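Local structure of AP-4 complex accessory subunit Tepsin (Equus caballus, 5WF2) at residues R39-R44 and V77-L82; V62-I67 and L100-P105. The protein probably acts in vesicular trafficking at the trans-Golgi network as an accessory of the AP-4 adaptor complex, the chain here being its VHS/ENTH-like domain. One frame throughout, in Å; residues are numbered along the deposited sequence. Where two conformers were deposited one is given.

Contact 1: residues R39-R44 and V77-L82; sequences RAFLSR and VQMRAL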
ATOM      1  N   ARG A  39      -4.869  -6.817  13.528  1.00 38.54           N
ATOM      2  CA  ARG A  39      -4.459  -7.928  12.677  1.00 37.91           C
ATOM      3  C   ARG A  39      -3.586  -7.413  11.532  1.00 33.32           C
ATOM      4  O   ARG A  39      -3.826  -6.326  10.997  1.00 33.89           O
ATOM      5  CB  ARG A  39      -5.705  -8.639  12.141  1.00 37.16           C
ATOM      6  CG  ARG A  39      -5.449  -9.887  11.308  1.00 49.39           C
ATOM      7  CD  ARG A  39      -6.668 -10.850  11.258  1.00 50.82           C
ATOM      8  NE  ARG A  39      -6.845 -11.608  12.499  1.00 55.07           N
ATOM      9  CZ  ARG A  39      -7.720 -12.601  12.665  1.00 53.49           C
ATOM     10  NH1 ARG A  39      -8.507 -12.985  11.673  1.00 46.95           N
ATOM     11  NH2 ARG A  39      -7.804 -13.218  13.838  1.00 55.78           N
ATOM     12  N   ALA A  40      -2.548  -8.186  11.186  1.00 30.47           N
ATOM     13  CA  ALA A  40      -1.601  -7.792  10.145  1.00 32.65           C
ATOM     14  C   ALA A  40      -2.119  -8.022   8.732  1.00 34.36           C
ATOM     15  O   ALA A  40      -1.492  -7.539   7.774  1.00 35.44           O
ATOM     16  CB  ALA A  40      -0.302  -8.569  10.287  1.00 39.30           C
ATOM     17  N   PHE A  41      -3.227  -8.737   8.585  1.00 25.11           N
ATOM     18  CA  PHE A  41      -3.853  -9.027   7.304  1.00 29.74           C
ATOM     19  C   PHE A  41      -5.227  -8.368   7.234  1.00 33.11           C
ATOM     20  O   PHE A  41      -6.036  -8.517   8.154  1.00 31.55           O
ATOM     21  CB  PHE A  41      -3.983 -10.540   7.108  1.00 32.22           C
ATOM     22  CG  PHE A  41      -2.716 -11.268   7.358  1.00 29.75           C
ATOM     23  CD1 PHE A  41      -1.625 -11.094   6.513  1.00 37.66           C
ATOM     24  CD2 PHE A  41      -2.576 -12.087   8.478  1.00 36.47           C
ATOM     25  CE1 PHE A  41      -0.435 -11.744   6.752  1.00 35.43           C
ATOM     26  CE2 PHE A  41      -1.382 -12.742   8.735  1.00 34.60           C
ATOM     27  CZ  PHE A  41      -0.309 -12.570   7.869  1.00 33.07           C
ATOM     28  N   LEU A  42      -5.496  -7.666   6.131  1.00 28.98           N
ATOM     29  CA  LEU A  42      -6.827  -7.151   5.870  1.00 30.48           C
ATOM     30  C   LEU A  42      -7.812  -8.314   5.720  1.00 28.42           C
ATOM     31  O   LEU A  42      -7.465  -9.391   5.235  1.00 27.02           O
ATOM     32  CB  LEU A  42      -6.839  -6.294   4.599  1.00 31.21           C
ATOM     33  CG  LEU A  42      -5.801  -5.177   4.384  1.00 28.34           C
ATOM     34  CD1 LEU A  42      -6.167  -4.402   3.123  1.00 29.94           C
ATOM     35  CD2 LEU A  42      -5.714  -4.254   5.568  1.00 34.07           C
ATOM     36  N   SER A  43      -9.039  -8.109   6.186  1.00 29.69           N
ATOM     37  CA  SER A  43     -10.095  -9.056   5.873  1.00 33.12           C
ATOM     38  C   SER A  43     -10.558  -8.878   4.435  1.00 33.10           C
ATOM     39  O   SER A  43     -10.321  -7.856   3.795  1.00 28.85           O
ATOM     40  CB  SER A  43     -11.287  -8.872   6.808  1.00 28.28           C
ATOM     41  OG  SER A  43     -11.983  -7.674   6.492  1.00 29.64           O
ATOM     42  N   ARG A  44     -11.276  -9.881   3.952  1.00 33.45           N
ATOM     43  CA  ARG A  44     -11.859  -9.818   2.622  1.00 35.81           C
ATOM     44  C   ARG A  44     -12.761  -8.602   2.493  1.00 36.13           C
ATOM     45  O   ARG A  44     -12.722  -7.885   1.484  1.00 32.96           O
ATOM     46  CB  ARG A  44     -12.631 -11.122   2.377  1.00 39.56           C
ATOM     47  CG  ARG A  44     -13.277 -11.246   1.034  1.00 45.40           C
ATOM     48  CD  ARG A  44     -13.682 -12.696   0.719  1.00 42.25           C
ATOM     49  NE  ARG A  44     -13.818 -12.861  -0.730  1.00 52.11           N
ATOM     50  CZ  ARG A  44     -14.952 -12.701  -1.416  1.00 54.61           C
ATOM     51  NH1 ARG A  44     -16.082 -12.388  -0.794  1.00 59.16           N
ATOM     52  NH2 ARG A  44     -14.962 -12.856  -2.738  1.00 56.37           N
ATOM     53  N   VAL A  77       1.100  -1.682  11.300  1.00 34.00           N
ATOM     54  CA  VAL A  77       0.661  -0.693  10.324  1.00 37.87           C
ATOM     55  C   VAL A  77       1.380  -0.919   8.996  1.00 31.91           C
ATOM     56  O   VAL A  77       0.765  -0.821   7.928  1.00 27.87           O
ATOM     57  CB  VAL A  77       0.878   0.731  10.860  1.00 38.26           C
ATOM     58  CG1 VAL A  77       0.787   1.755   9.750  1.00 36.22           C
ATOM     59  CG2 VAL A  77      -0.159   1.063  11.958  1.00 35.87           C
ATOM     60  N   GLN A  78       2.675  -1.251   9.041  1.00 30.15           N
ATOM     61  CA  GLN A  78       3.407  -1.547   7.808  1.00 27.21           C
ATOM     62  C   GLN A  78       2.792  -2.730   7.087  1.00 30.98           C
ATOM     63  O   GLN A  78       2.648  -2.710   5.858  1.00 25.01           O
ATOM     64  CB  GLN A  78       4.868  -1.833   8.103  1.00 31.53           C
ATOM     65  CG  GLN A  78       5.713  -0.620   8.476  1.00 33.88           C
ATOM     66  CD  GLN A  78       7.162  -1.002   8.669  1.00 30.85           C
ATOM     67  OE1 GLN A  78       7.470  -1.981   9.351  1.00 35.25           O
ATOM     68  NE2 GLN A  78       8.064  -0.252   8.048  1.00 39.29           N
ATOM     69  N   MET A  79       2.441  -3.790   7.828  1.00 25.79           N
ATOM     70  CA  MET A  79       1.860  -4.978   7.217  1.00 27.32           C
ATOM     71  C   MET A  79       0.528  -4.660   6.545  1.00 25.76           C
ATOM     72  O   MET A  79       0.289  -5.065   5.403  1.00 23.84           O
ATOM     73  CB  MET A  79       1.691  -6.092   8.267  1.00 31.34           C
ATOM     74  CG  MET A  79       3.018  -6.736   8.670  1.00 29.46           C
ATOM     75  SD  MET A  79       3.734  -7.785   7.395  1.00 34.72           S
ATOM     76  CE  MET A  79       2.565  -9.134   7.322  1.00 39.50           C
ATOM     77  N   ARG A  80      -0.331  -3.898   7.218  1.00 24.06           N
ATOM     78  CA  ARG A  80      -1.630  -3.564   6.640  1.00 25.20           C
ATOM     79  C   ARG A  80      -1.475  -2.637   5.447  1.00 23.08           C
ATOM     80  O   ARG A  80      -2.208  -2.770   4.458  1.00 22.82           O
ATOM     81  CB  ARG A  80      -2.550  -2.944   7.705  1.00 26.75           C
ATOM     82  CG  ARG A  80      -2.901  -3.934   8.847  1.00 28.04           C
ATOM     83  CD  ARG A  80      -3.861  -3.322   9.856  1.00 29.22           C
ATOM     84  NE  ARG A  80      -5.151  -3.011   9.263  1.00 26.25           N
ATOM     85  CZ  ARG A  80      -6.159  -3.858   9.166  1.00 27.96           C
ATOM     86  NH1 ARG A  80      -6.037  -5.068   9.647  1.00 35.67           N
ATOM     87  NH2 ARG A  80      -7.304  -3.482   8.593  1.00 31.90           N
ATOM     88  N   ALA A  81      -0.546  -1.689   5.524  1.00 24.39           N
ATOM     89  CA  ALA A  81      -0.285  -0.801   4.392  1.00 20.45           C
ATOM     90  C   ALA A  81       0.210  -1.594   3.192  1.00 20.13           C
ATOM     91  O   ALA A  81      -0.255  -1.356   2.077  1.00 22.17           O
ATOM     92  CB  ALA A  81       0.719   0.285   4.788  1.00 22.42           C
ATOM     93  N   LEU A  82       1.143  -2.542   3.399  1.00 20.52           N
ATOM     94  CA  LEU A  82       1.557  -3.454   2.318  1.00 22.92           C
ATOM     95  C   LEU A  82       0.389  -4.258   1.765  1.00 23.86           C
ATOM     96  O   LEU A  82       0.311  -4.506   0.551  1.00 20.83           O
ATOM     97  CB  LEU A  82       2.657  -4.412   2.779  1.00 21.94           C
ATOM     98  CG  LEU A  82       4.039  -3.793   3.053  1.00 22.52           C
ATOM     99  CD1 LEU A  82       4.979  -4.799   3.702  1.00 24.53           C
ATOM    100  CD2 LEU A  82       4.695  -3.230   1.807  1.00 23.38           C
TER
HETATM  101  O   HOH W   1      -8.116  -7.263   9.453  1.00 32.50           O

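Contact 2: residues V62-I67 and L100-P105; sequences VLELLI and LLLTRP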
ATOM      1  N   VAL A  62      -3.648   8.033  -2.888  1.00 20.83           N
ATOM      2  CA  VAL A  62      -3.774   6.945  -1.901  1.00 22.64           C
ATOM      3  C   VAL A  62      -2.470   6.156  -1.781  1.00 23.41           C
ATOM      4  O   VAL A  62      -1.994   5.847  -0.674  1.00 21.51           O
ATOM      5  CB  VAL A  62      -4.936   6.013  -2.284  1.00 23.00           C
ATOM      6  CG1 VAL A  62      -4.908   4.766  -1.388  1.00 25.18           C
ATOM      7  CG2 VAL A  62      -6.283   6.716  -2.149  1.00 24.49           C
ATOM      8  N   LEU A  63      -1.899   5.778  -2.923  1.00 22.62           N
ATOM      9  CA  LEU A  63      -0.654   5.028  -2.917  0.57 22.62           C
ATOM     10  C   LEU A  63       0.482   5.852  -2.308  1.00 22.91           C
ATOM     11  O   LEU A  63       1.289   5.328  -1.535  1.00 25.03           O
ATOM     12  CB  LEU A  63      -0.323   4.571  -4.344  0.57 23.73           C
ATOM     13  CG  LEU A  63       0.697   3.442  -4.563  0.57 20.21           C
ATOM     14  CD1 LEU A  63       0.259   2.208  -3.822  0.57 26.32           C
ATOM     15  CD2 LEU A  63       0.866   3.100  -6.049  0.57 26.58           C
ATOM     16  N   GLU A  64       0.585   7.132  -2.650  1.00 22.92           N
ATOM     17  CA  GLU A  64       1.630   7.912  -2.015  1.00 24.46           C
ATOM     18  C   GLU A  64       1.429   7.980  -0.502  1.00 28.55           C
ATOM     19  O   GLU A  64       2.411   7.974   0.254  1.00 26.64           O
ATOM     20  CB  GLU A  64       1.716   9.302  -2.645  1.00 22.96           C
ATOM     21  CG  GLU A  64       2.233   9.311  -4.084  1.00 28.27           C
ATOM     22  CD  GLU A  64       3.728   9.091  -4.203  1.00 34.15           C
ATOM     23  OE1 GLU A  64       4.453   9.278  -3.201  1.00 40.13           O
ATOM     24  OE2 GLU A  64       4.164   8.750  -5.321  1.00 40.69           O
ATOM     25  N   LEU A  65       0.181   7.996  -0.028  1.00 29.70           N
ATOM     26  CA  LEU A  65      -0.059   8.039   1.412  1.00 22.00           C
ATOM     27  C   LEU A  65       0.202   6.690   2.060  1.00 27.13           C
ATOM     28  O   LEU A  65       0.732   6.617   3.186  1.00 26.45           O
ATOM     29  CB  LEU A  65      -1.482   8.532   1.686  1.00 24.00           C
ATOM     30  CG  LEU A  65      -1.646  10.018   1.323  1.00 27.66           C
ATOM     31  CD1 LEU A  65      -3.081  10.430   1.176  1.00 31.53           C
ATOM     32  CD2 LEU A  65      -1.006  10.825   2.332  1.00 35.16           C
ATOM     33  N   LEU A  66      -0.077   5.607   1.346  1.00 23.70           N
ATOM     34  CA  LEU A  66       0.304   4.298   1.854  1.00 20.52           C
ATOM     35  C   LEU A  66       1.803   4.204   1.987  1.00 23.01           C
ATOM     36  O   LEU A  66       2.308   3.675   2.969  1.00 22.79           O
ATOM     37  CB  LEU A  66      -0.216   3.192   0.932  1.00 20.53           C
ATOM     38  CG  LEU A  66      -1.716   2.905   1.020  1.00 19.30           C
ATOM     39  CD1 LEU A  66      -2.133   2.081  -0.192  1.00 22.37           C
ATOM     40  CD2 LEU A  66      -2.048   2.205   2.324  1.00 24.39           C
ATOM     41  N   ILE A  67       2.539   4.709   0.996  1.00 24.61           N
ATOM     42  CA  ILE A  67       3.993   4.670   1.081  1.00 24.52           C
ATOM     43  C   ILE A  67       4.467   5.440   2.304  1.00 25.87           C
ATOM     44  O   ILE A  67       5.379   5.003   3.001  1.00 28.06           O
ATOM     45  CB  ILE A  67       4.629   5.199  -0.218  1.00 25.44           C
ATOM     46  CG1 ILE A  67       4.298   4.237  -1.368  1.00 28.30           C
ATOM     47  CG2 ILE A  67       6.162   5.332  -0.036  1.00 29.54           C
ATOM     48  CD1 ILE A  67       4.647   4.724  -2.759  1.00 33.31           C
ATOM     49  N   LEU A 100       4.177  -0.118  -9.981  1.00 21.57           N
ATOM     50  CA  LEU A 100       5.570  -0.485  -9.744  1.00 26.15           C
ATOM     51  C   LEU A 100       6.462   0.744  -9.735  1.00 22.92           C
ATOM     52  O   LEU A 100       7.311   0.899  -8.851  1.00 20.91           O
ATOM     53  CB  LEU A 100       6.041  -1.471 -10.775  1.00 22.39           C
ATOM     54  CG  LEU A 100       7.518  -1.909 -10.749  1.00 19.93           C
ATOM     55  CD1 LEU A 100       7.922  -2.480  -9.407  1.00 28.90           C
ATOM     56  CD2 LEU A 100       7.712  -2.894 -11.843  1.00 28.85           C
ATOM     57  N   LEU A 101       6.315   1.607 -10.735  1.00 22.59           N
ATOM     58  CA  LEU A 101       7.085   2.852 -10.749  1.00 20.23           C
ATOM     59  C   LEU A 101       6.972   3.590  -9.432  1.00 20.87           C
ATOM     60  O   LEU A 101       7.973   4.074  -8.895  1.00 22.31           O
ATOM     61  CB  LEU A 101       6.601   3.716 -11.910  1.00 19.94           C
ATOM     62  CG  LEU A 101       7.279   5.055 -12.150  1.00 22.86           C
ATOM     63  CD1 LEU A 101       7.041   5.399 -13.583  1.00 23.19           C
ATOM     64  CD2 LEU A 101       6.737   6.160 -11.246  1.00 21.90           C
ATOM     65  N   LEU A 102       5.753   3.705  -8.884  1.00 21.69           N
ATOM     66  CA  LEU A 102       5.579   4.457  -7.654  1.00 22.18           C
ATOM     67  C   LEU A 102       6.086   3.712  -6.418  1.00 19.65           C
ATOM     68  O   LEU A 102       6.557   4.355  -5.480  1.00 23.27           O
ATOM     69  CB  LEU A 102       4.118   4.812  -7.454  1.00 24.32           C
ATOM     70  CG  LEU A 102       3.546   5.696  -8.587  1.00 22.67           C
ATOM     71  CD1 LEU A 102       2.022   5.722  -8.540  1.00 30.88           C
ATOM     72  CD2 LEU A 102       4.144   7.097  -8.487  1.00 27.15           C
ATOM     73  N   THR A 103       5.972   2.397  -6.380  1.00 21.96           N
ATOM     74  CA  THR A 103       6.266   1.679  -5.143  1.00 23.65           C
ATOM     75  C   THR A 103       7.656   1.064  -5.115  1.00 22.21           C
ATOM     76  O   THR A 103       8.118   0.663  -4.033  1.00 22.88           O
ATOM     77  CB  THR A 103       5.233   0.566  -4.890  1.00 20.35           C
ATOM     78  OG1 THR A 103       5.260  -0.383  -5.947  1.00 23.52           O
ATOM     79  CG2 THR A 103       3.828   1.144  -4.787  1.00 24.40           C
ATOM     80  N   ARG A 104       8.324   0.944  -6.257  1.00 25.13           N
ATOM     81  CA  ARG A 104       9.587   0.216  -6.287  1.00 23.21           C
ATOM     82  C   ARG A 104      10.585   0.684  -5.245  1.00 24.98           C
ATOM     83  O   ARG A 104      11.187  -0.179  -4.579  1.00 22.36           O
ATOM     84  CB  ARG A 104      10.213   0.282  -7.678  1.00 26.44           C
ATOM     85  CG  ARG A 104      11.611  -0.282  -7.696  1.00 32.11           C
ATOM     86  CD  ARG A 104      12.314   0.078  -8.964  1.00 29.92           C
ATOM     87  NE  ARG A 104      11.948  -0.792 -10.076  1.00 33.13           N
ATOM     88  CZ  ARG A 104      11.129  -0.436 -11.054  1.00 29.97           C
ATOM     89  NH1 ARG A 104      10.562   0.761 -11.011  1.00 26.29           N
ATOM     90  NH2 ARG A 104      10.883  -1.278 -12.055  1.00 26.83           N
ATOM     91  N   PRO A 105      10.841   1.978  -5.053  1.00 26.63           N
ATOM     92  CA  PRO A 105      11.910   2.360  -4.110  1.00 27.50           C
ATOM     93  C   PRO A 105      11.673   1.922  -2.683  1.00 27.73           C
ATOM     94  O   PRO A 105      12.594   1.405  -2.038  1.00 22.73           O
ATOM     95  CB  PRO A 105      11.950   3.889  -4.235  1.00 29.28           C
ATOM     96  CG  PRO A 105      11.475   4.157  -5.592  1.00 32.92           C
ATOM     97  CD  PRO A 105      10.400   3.137  -5.849  1.00 26.60           C
TER

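Contact 1: residues R39-R44 and V77-L82
Arg80 reaches from helix 75-89 to the loop of Arg39, Ala40, Phe41 and Leu42, which joins helix 25-35 to helix 44-56. The setting is the all-helical VHS/ENTH-like domain of tepsin. Arg80 buries more surface here than any other residue. Arg80 NH1 donates to Arg39 O at 2.9 Å, with a nearly straight N-H...O angle of 164°. That oxygen lies in the guanidinium plane. Seen from the carbonyl, the donor is tilted 35° out of the peptide plane. Leu42 crosses the arginine obliquely and lays CD2 over one face of the guanidinium, 3.5 Å from Arg80 NH2. The other nitrogens look beyond the loop: NE donates to Val34 O, and NH2 pairs with Glu46 in a salt bridge. Three directions of bonding therefore hold the flat group against rotation. The carboxylate of Glu46 probably offsets the buried positive charge. An alanine in place of Arg80 would probably leave Glu46 without its charge partner and Arg39 O without this donor, with a gap under the Leu42 methyl.

Met79, one residue earlier on the helix, serves the apolar side. Met79 CB lies 3.8 Å from Ala40 CB. The Met79 chain is bent at chi2 and chi3, runs alongside Phe41 and points the same way. Met79 CE meets Phe41 CE1 at 4.0 Å. Pro117 and Val118 of helix 117-132 also touch Met79. A water bridges the two segments, donating to Phe41 O at 2.8 Å and accepting from Arg80 NH1 at 3.0 Å.

Contact 2: residues V62-I67 and L100-P105
Ile67 points CD1 at the backbone, 3.3 Å from Leu102 O. The Glu64 chain is bent at chi2 and crosses Leu102 at about a right angle, with Glu64 OE2 3.6 Å from Leu102 CD2. Leu63 is modelled in two conformers, and its contacts, told here for one, are less certain. In that conformer Leu63 CD2 lies 3.8 Å from Leu102 CD1. Leu63 also crosses Thr103 at about a right angle, both methyls and CG gathering round Thr103 CG2, with Leu63 CD1 3.8 Å from it. No hydrogen bond links the two segments; the contact is van der Waals packing, partly against backbone.

The second shell fixes Thr103. Its OG1 sits between the backbone N and the carbonyl carbon (chi1 61°) and bonds to Ile99 O, one turn back. This leaves CG2 for Leu63. Phe129 of helix 117-132 touches Thr103 as well.

The two helix segments run nearly parallel, at 7°, with axes 10.4 Å apart. Helix 59-68 turns Val62 and Leu65 to helix 25-35, and Val62 and Leu66 to helix 44-56. Helix 96-111 sends Leu100 to helix 117-132, so the contact bridges the earlier and later helices of the domain.

In the fold
From the N terminus, helix 25-35 leads into the loop that holds the first segment of contact 1. Helices 44-56 and 59-68 follow, the latter with the first segment of contact 2. Helix 75-89 then returns to the 39-44 loop and closes contact 1. Helix 96-111 comes back to helix 59-68 and closes contact 2. Each closure spans 32 residues, and the two cross because their segments alternate. Their centres are 16 Å apart, on opposite sides of the chain's centre. They still touch, Ala81 O lying 4.0 Å from Leu66 CD2. Together they tie helices 59-68, 75-89 and 96-111 and the 39-44 loop into one helical domain.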